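Local coordinates for glycosyltransferase (Rickettsia africae, PDB 7MI0), which probably transfers a sugar unit from an activated donor to an acceptor, as a glycosyltransferase of the GT-B type, at residues Lys20-Gln25 with Thr52-Ser57; Asp103-Arg108 with Thr123-Leu128. One frame throughout, in Å; residues are numbered along the deposited sequence.

Contact 1: residues Lys20-Gln25 with Thr52-Ser57; sequences KYTILQ and TPIIIS
Two neighbouring parallel strands, 22-25 and 52-57, meet here inside the N-terminal sheet; the axes of these short segments lie 17° apart. Five backbone hydrogen bonds, the first at Tyr21 O just ahead of the strand, join them. Tyr21 O takes the Thr52 N-H nearly along its C=O axis (2.9 Å, 172° at the hydrogen), and Thr52 O in turn accepts from Ile23 N, in the carbonyl plane. Ile23 O then accepts from Ile54 N, Gln25 N gives to Ile54 O at 2.8 Å, and Gln25 O accepts from Ile56 N. On one side of the sheet lie Thr22, Leu24, Thr52, Ile54 and Ile56. Leu24 has CG anti to its backbone N (chi1 170°), which carries CD1 across to the other strand; there CD1 lies 3.6 Å from Ile54 CG2 and 3.5 Å from Ile56 CG1. Thr22 and Thr52 stand side by side with matching first torsions, their CG2 methyls 4.1 Å apart. Helix 83-100 covers this side, with Ile96 touching both Leu24 and Ile56. The other side, with Ile23, Gln25, Pro53 and Ile55, faces helix 35-48, where Gln25 NE2 makes a weak hydrogen bond to Thr39 O. Strand 22-26, helix 35-48 and strand 52-57 thus form a beta-alpha-beta crossover, the repeating unit of the Rossmann-like domains of GT-B glycosyltransferases.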
loop_
_atom_site.group_PDB
_atom_site.type_symbol
_atom_site.label_atom_id
_atom_site.label_comp_id
_atom_site.label_asym_id
_atom_site.label_seq_id
_atom_site.Cartn_x
_atom_site.Cartn_y
_atom_site.Cartn_z
ATOM N N LYS A 20 -18.803 -13.531 -18.148
ATOM C CA LYS A 20 -17.540 -13.958 -17.557
ATOM C C LYS A 20 -16.383 -13.438 -18.407
ATOM O O LYS A 20 -16.419 -13.540 -19.639
ATOM C CB LYS A 20 -17.485 -15.483 -17.437
ATOM N N TYR A 21 -15.365 -12.880 -17.750
ATOM C CA TYR A 21 -14.274 -12.174 -18.408
ATOM C C TYR A 21 -12.943 -12.872 -18.153
ATOM O O TYR A 21 -12.797 -13.661 -17.217
ATOM C CB TYR A 21 -14.168 -10.720 -17.920
ATOM C CG TYR A 21 -15.465 -9.940 -17.931
ATOM C CD1 TYR A 21 -16.308 -9.957 -19.039
ATOM C CD2 TYR A 21 -15.846 -9.186 -16.824
ATOM C CE1 TYR A 21 -17.497 -9.236 -19.043
ATOM C CE2 TYR A 21 -17.030 -8.465 -16.817
ATOM C CZ TYR A 21 -17.852 -8.493 -17.927
ATOM O OH TYR A 21 -19.033 -7.778 -17.919
ATOM N N THR A 22 -11.958 -12.554 -18.990
ATOM C CA THR A 22 -10.590 -13.021 -18.802
ATOM C C THR A 22 -9.701 -11.800 -18.604
ATOM O O THR A 22 -9.541 -10.985 -19.520
ATOM C CB THR A 22 -10.122 -13.867 -19.984
ATOM O OG1 THR A 22 -11.040 -14.950 -20.184
ATOM C CG2 THR A 22 -8.735 -14.437 -19.711
ATOM N N ILE A 23 -9.129 -11.670 -17.411
ATOM C CA ILE A 23 -8.308 -10.523 -17.050
ATOM C C ILE A 23 -6.871 -10.991 -16.909
ATOM O O ILE A 23 -6.557 -11.814 -16.041
ATOM C CB ILE A 23 -8.791 -9.858 -15.755
ATOM C CG1 ILE A 23 -10.281 -9.523 -15.855
ATOM C CG2 ILE A 23 -7.953 -8.617 -15.470
ATOM C CD1 ILE A 23 -10.630 -8.618 -17.020
ATOM N N LEU A 24 -6.002 -10.461 -17.759
ATOM C CA LEU A 24 -4.572 -10.723 -17.706
ATOM C C LEU A 24 -3.895 -9.541 -17.021
ATOM O O LEU A 24 -3.967 -8.410 -17.515
ATOM C CB LEU A 24 -4.021 -10.945 -19.116
ATOM C CG LEU A 24 -2.510 -11.018 -19.359
ATOM C CD1 LEU A 24 -1.870 -12.077 -18.500
ATOM C CD2 LEU A 24 -2.236 -11.300 -20.823
ATOM N N GLN A 25 -3.268 -9.794 -15.873
ATOM C CA GLN A 25 -2.520 -8.772 -15.153
ATOM C C GLN A 25 -1.027 -8.968 -15.380
ATOM O O GLN A 25 -0.524 -10.096 -15.346
ATOM C CB GLN A 25 -2.817 -8.809 -13.651
ATOM C CG GLN A 25 -4.288 -8.650 -13.289
ATOM C CD GLN A 25 -4.490 -8.358 -11.812
ATOM O OE1 GLN A 25 -4.222 -7.253 -11.353
ATOM N NE2 GLN A 25 -4.951 -9.353 -11.061
ATOM N N THR A 52 -11.867 -15.424 -15.135
ATOM C CA THR A 52 -10.609 -16.142 -15.312
ATOM C C THR A 52 -9.437 -15.184 -15.169
ATOM O O THR A 52 -9.186 -14.369 -16.071
ATOM C CB THR A 52 -10.566 -16.843 -16.673
ATOM O OG1 THR A 52 -11.557 -17.880 -16.712
ATOM C CG2 THR A 52 -9.193 -17.449 -16.909
ATOM N N PRO A 53 -8.707 -15.222 -14.058
ATOM C CA PRO A 53 -7.507 -14.394 -13.936
ATOM C C PRO A 53 -6.283 -15.112 -14.474
ATOM O O PRO A 53 -6.131 -16.329 -14.350
ATOM C CB PRO A 53 -7.396 -14.178 -12.422
ATOM C CG PRO A 53 -7.951 -15.428 -11.849
ATOM C CD PRO A 53 -9.051 -15.881 -12.787
ATOM N N ILE A 54 -5.418 -14.330 -15.107
ATOM C CA ILE A 54 -4.105 -14.772 -15.548
ATOM C C ILE A 54 -3.117 -13.693 -15.144
ATOM O O ILE A 54 -3.420 -12.498 -15.241
ATOM C CB ILE A 54 -4.057 -15.025 -17.070
ATOM C CG1 ILE A 54 -5.066 -16.104 -17.472
ATOM C CG2 ILE A 54 -2.656 -15.429 -17.509
ATOM C CD1 ILE A 54 -5.101 -16.374 -18.966
ATOM N N ILE A 55 -1.947 -14.105 -14.667
ATOM C CA ILE A 55 -0.921 -13.166 -14.234
ATOM C C ILE A 55 0.378 -13.484 -14.964
ATOM O O ILE A 55 0.903 -14.598 -14.855
ATOM C CB ILE A 55 -0.718 -13.198 -12.712
ATOM C CG1 ILE A 55 -1.963 -12.646 -12.018
ATOM C CG2 ILE A 55 0.506 -12.384 -12.317
ATOM C CD1 ILE A 55 -1.959 -12.839 -10.527
ATOM N N ILE A 56 0.883 -12.511 -15.712
ATOM C CA ILE A 56 2.227 -12.566 -16.263
ATOM C C ILE A 56 3.160 -11.827 -15.313
ATOM O O ILE A 56 2.918 -10.666 -14.961
ATOM C CB ILE A 56 2.275 -11.956 -17.674
ATOM C CG1 ILE A 56 1.568 -12.871 -18.671
ATOM C CG2 ILE A 56 3.709 -11.736 -18.111
ATOM C CD1 ILE A 56 1.526 -12.309 -20.077
ATOM N N SER A 57 4.218 -12.509 -14.886
ATOM C CA SER A 57 5.168 -11.962 -13.934
ATOM C C SER A 57 6.569 -12.401 -14.329
ATOM O O SER A 57 6.754 -13.313 -15.138
ATOM C CB SER A 57 4.841 -12.417 -12.504
ATOM O OG SER A 57 5.954 -12.277 -11.641
#

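Contact 2: residues Asp103-Arg108 with Thr123-Leu128; sequences DIVHTR and TNAKFL
Four backbone hydrogen bonds tie 103-107 to the parallel strand 126-128, and they differ in how well they are aimed. The first is the poorest: Lys126 N reaches Asp103 O at 3.1 Å from above the carbonyl plane, at the point where the strands begin. The next three lie nearly along their C=O axes: Val105 N to Lys126 O (2.7 Å), Leu128 N to Val105 O, and Thr107 N to Leu128 O (2.8 Å, 166° at the hydrogen). With His106 CG anti to the backbone N (chi1 -170°), the imidazole runs alongside Leu128, whose CD2 sits over the ring centre in a CH-pi contact, 3.8 Å from the centroid and 8° off the normal. Both ring nitrogens have partners: ND1 pairs with Tyr389 OH of helix 378-393, NE2 with Thr130 OG1 further along strand 126-131. His106 CE1 lies 3.8 Å above the plane of the Arg108 guanidinium, toward its rim, and Arg108 NE is hydrogen-bonded to His132 NE2. On the other side of the sheet Thr107 CG2 meets Phe127 CE1 obliquely at 3.6 Å. Asp103 OD2 accepts from Thr22 N, and Thr123 OG1 is hydrogen-bonded to Ala119 O of helix 114-122. A bond at each nitrogen and a methyl over one face thus fix the imidazole's rotation, and this buried polar ring links the sheet to the C-terminal helix 378-393.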
loop_
_atom_site.group_PDB
_atom_site.type_symbol
_atom_site.label_atom_id
_atom_site.label_comp_id
_atom_site.label_asym_id
_atom_site.label_seq_id
_atom_site.Cartn_x
_atom_site.Cartn_y
_atom_site.Cartn_z
ATOM N N ASP A 103 -9.922 -10.460 -22.403
ATOM C CA ASP A 103 -10.753 -9.286 -22.640
ATOM C C ASP A 103 -10.054 -7.985 -22.264
ATOM O O ASP A 103 -10.256 -6.961 -22.926
ATOM C CB ASP A 103 -12.065 -9.423 -21.865
ATOM C CG ASP A 103 -12.941 -10.532 -22.406
ATOM O OD1 ASP A 103 -13.213 -10.524 -23.628
ATOM O OD2 ASP A 103 -13.346 -11.419 -21.621
ATOM N N ILE A 104 -9.236 -7.998 -21.215
ATOM C CA ILE A 104 -8.540 -6.807 -20.741
ATOM C C ILE A 104 -7.135 -7.209 -20.330
ATOM O O ILE A 104 -6.949 -8.216 -19.640
ATOM C CB ILE A 104 -9.261 -6.147 -19.549
ATOM C CG1 ILE A 104 -10.600 -5.545 -19.971
ATOM C CG2 ILE A 104 -8.383 -5.096 -18.897
ATOM C CD1 ILE A 104 -11.428 -5.098 -18.792
ATOM N N VAL A 105 -6.145 -6.431 -20.750
ATOM C CA VAL A 105 -4.799 -6.524 -20.205
ATOM C C VAL A 105 -4.607 -5.368 -19.236
ATOM O O VAL A 105 -4.787 -4.201 -19.605
ATOM C CB VAL A 105 -3.735 -6.503 -21.311
ATOM C CG1 VAL A 105 -2.356 -6.406 -20.685
ATOM C CG2 VAL A 105 -3.850 -7.743 -22.167
ATOM N N HIS A 106 -4.240 -5.695 -18.001
ATOM C CA HIS A 106 -4.182 -4.761 -16.882
ATOM C C HIS A 106 -2.726 -4.641 -16.443
ATOM O O HIS A 106 -2.158 -5.590 -15.890
ATOM C CB HIS A 106 -5.079 -5.269 -15.751
ATOM C CG HIS A 106 -5.297 -4.289 -14.642
ATOM N ND1 HIS A 106 -6.215 -4.507 -13.637
ATOM C CD2 HIS A 106 -4.718 -3.096 -14.371
ATOM C CE1 HIS A 106 -6.192 -3.491 -12.793
ATOM N NE2 HIS A 106 -5.292 -2.620 -13.215
ATOM N N THR A 107 -2.115 -3.488 -16.698
ATOM C CA THR A 107 -0.703 -3.277 -16.403
ATOM C C THR A 107 -0.542 -2.395 -15.174
ATOM O O THR A 107 -1.235 -1.383 -15.021
ATOM C CB THR A 107 0.033 -2.642 -17.588
ATOM O OG1 THR A 107 -0.334 -1.263 -17.712
ATOM C CG2 THR A 107 -0.335 -3.345 -18.867
ATOM N N ARG A 108 0.385 -2.782 -14.304
ATOM C CA ARG A 108 0.717 -2.036 -13.098
ATOM C C ARG A 108 2.204 -1.704 -13.072
ATOM O O ARG A 108 2.854 -1.761 -12.026
ATOM C CB ARG A 108 0.304 -2.817 -11.853
ATOM C CG ARG A 108 -0.778 -3.868 -12.111
ATOM C CD ARG A 108 -1.247 -4.528 -10.821
ATOM N NE ARG A 108 -2.198 -3.687 -10.107
ATOM C CZ ARG A 108 -3.428 -4.051 -9.778
ATOM N NH1 ARG A 108 -3.877 -5.271 -10.021
ATOM N NH2 ARG A 108 -4.226 -3.173 -9.183
ATOM N N THR A 123 -4.683 -6.741 -30.970
ATOM C CA THR A 123 -5.752 -7.691 -30.704
ATOM C C THR A 123 -7.006 -6.945 -30.258
ATOM O O THR A 123 -7.037 -5.712 -30.187
ATOM C CB THR A 123 -5.316 -8.710 -29.648
ATOM O OG1 THR A 123 -5.013 -8.028 -28.428
ATOM C CG2 THR A 123 -4.075 -9.460 -30.110
ATOM N N ASN A 124 -8.053 -7.709 -29.960
ATOM C CA ASN A 124 -9.293 -7.126 -29.476
ATOM C C ASN A 124 -9.232 -6.735 -28.009
ATOM O O ASN A 124 -10.165 -6.084 -27.524
ATOM C CB ASN A 124 -10.445 -8.100 -29.698
ATOM C CG ASN A 124 -10.800 -8.240 -31.156
ATOM O OD1 ASN A 124 -10.746 -7.266 -31.909
ATOM N ND2 ASN A 124 -11.160 -9.453 -31.571
ATOM N N ALA A 125 -8.167 -7.105 -27.301
ATOM C CA ALA A 125 -8.076 -6.830 -25.875
ATOM C C ALA A 125 -8.047 -5.328 -25.608
ATOM O O ALA A 125 -7.720 -4.517 -26.479
ATOM C CB ALA A 125 -6.832 -7.492 -25.284
ATOM N N LYS A 126 -8.405 -4.968 -24.379
ATOM C CA LYS A 126 -8.402 -3.596 -23.900
ATOM C C LYS A 126 -7.229 -3.380 -22.951
ATOM O O LYS A 126 -6.663 -4.328 -22.396
ATOM C CB LYS A 126 -9.716 -3.263 -23.192
ATOM C CG LYS A 126 -10.964 -3.585 -23.997
ATOM C CD LYS A 126 -11.135 -2.633 -25.160
ATOM C CE LYS A 126 -12.511 -2.786 -25.787
ATOM N NZ LYS A 126 -12.786 -1.722 -26.795
ATOM N N PHE A 127 -6.887 -2.108 -22.750
ATOM C CA PHE A 127 -5.654 -1.707 -22.082
ATOM C C PHE A 127 -5.994 -0.857 -20.868
ATOM O O PHE A 127 -6.516 0.254 -21.012
ATOM C CB PHE A 127 -4.761 -0.931 -23.053
ATOM C CG PHE A 127 -3.372 -0.670 -22.546
ATOM C CD1 PHE A 127 -2.527 -1.717 -22.231
ATOM C CD2 PHE A 127 -2.899 0.626 -22.421
ATOM C CE1 PHE A 127 -1.240 -1.475 -21.773
ATOM C CE2 PHE A 127 -1.617 0.869 -21.966
ATOM C CZ PHE A 127 -0.788 -0.183 -21.644
ATOM N N LEU A 128 -5.687 -1.367 -19.679
ATOM C CA LEU A 128 -5.933 -0.657 -18.431
ATOM C C LEU A 128 -4.624 -0.487 -17.679
ATOM O O LEU A 128 -3.872 -1.452 -17.516
ATOM C CB LEU A 128 -6.946 -1.397 -17.553
ATOM C CG LEU A 128 -7.242 -0.711 -16.215
ATOM C CD1 LEU A 128 -7.699 0.726 -16.442
ATOM C CD2 LEU A 128 -8.273 -1.487 -15.406
#

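How the contacts relate
Both contacts belong to the same seven-stranded parallel sheet, their centres about 9 Å apart on the same side of the chain's centre. Along the sequence they come in series: contact 1 closes before contact 2 opens. In the sheet, however, strands 22-26 and 104-107 are neighbours, so the four strands run in the order 52-57, 22-26, 104-107, 126-131, with 72-75 beyond 52-57. Probable hydrogen bonds connect the two contacts, from His106 N to Leu24 O (2.8 Å) and from Asp103 N to Thr22 O (3.0 Å). Growth of the sheet outward in both directions from the pair 22-26 and 104-107 gives the 3-2-1-4-5 order of a Rossmann-like domain, making this pair its topological switch point.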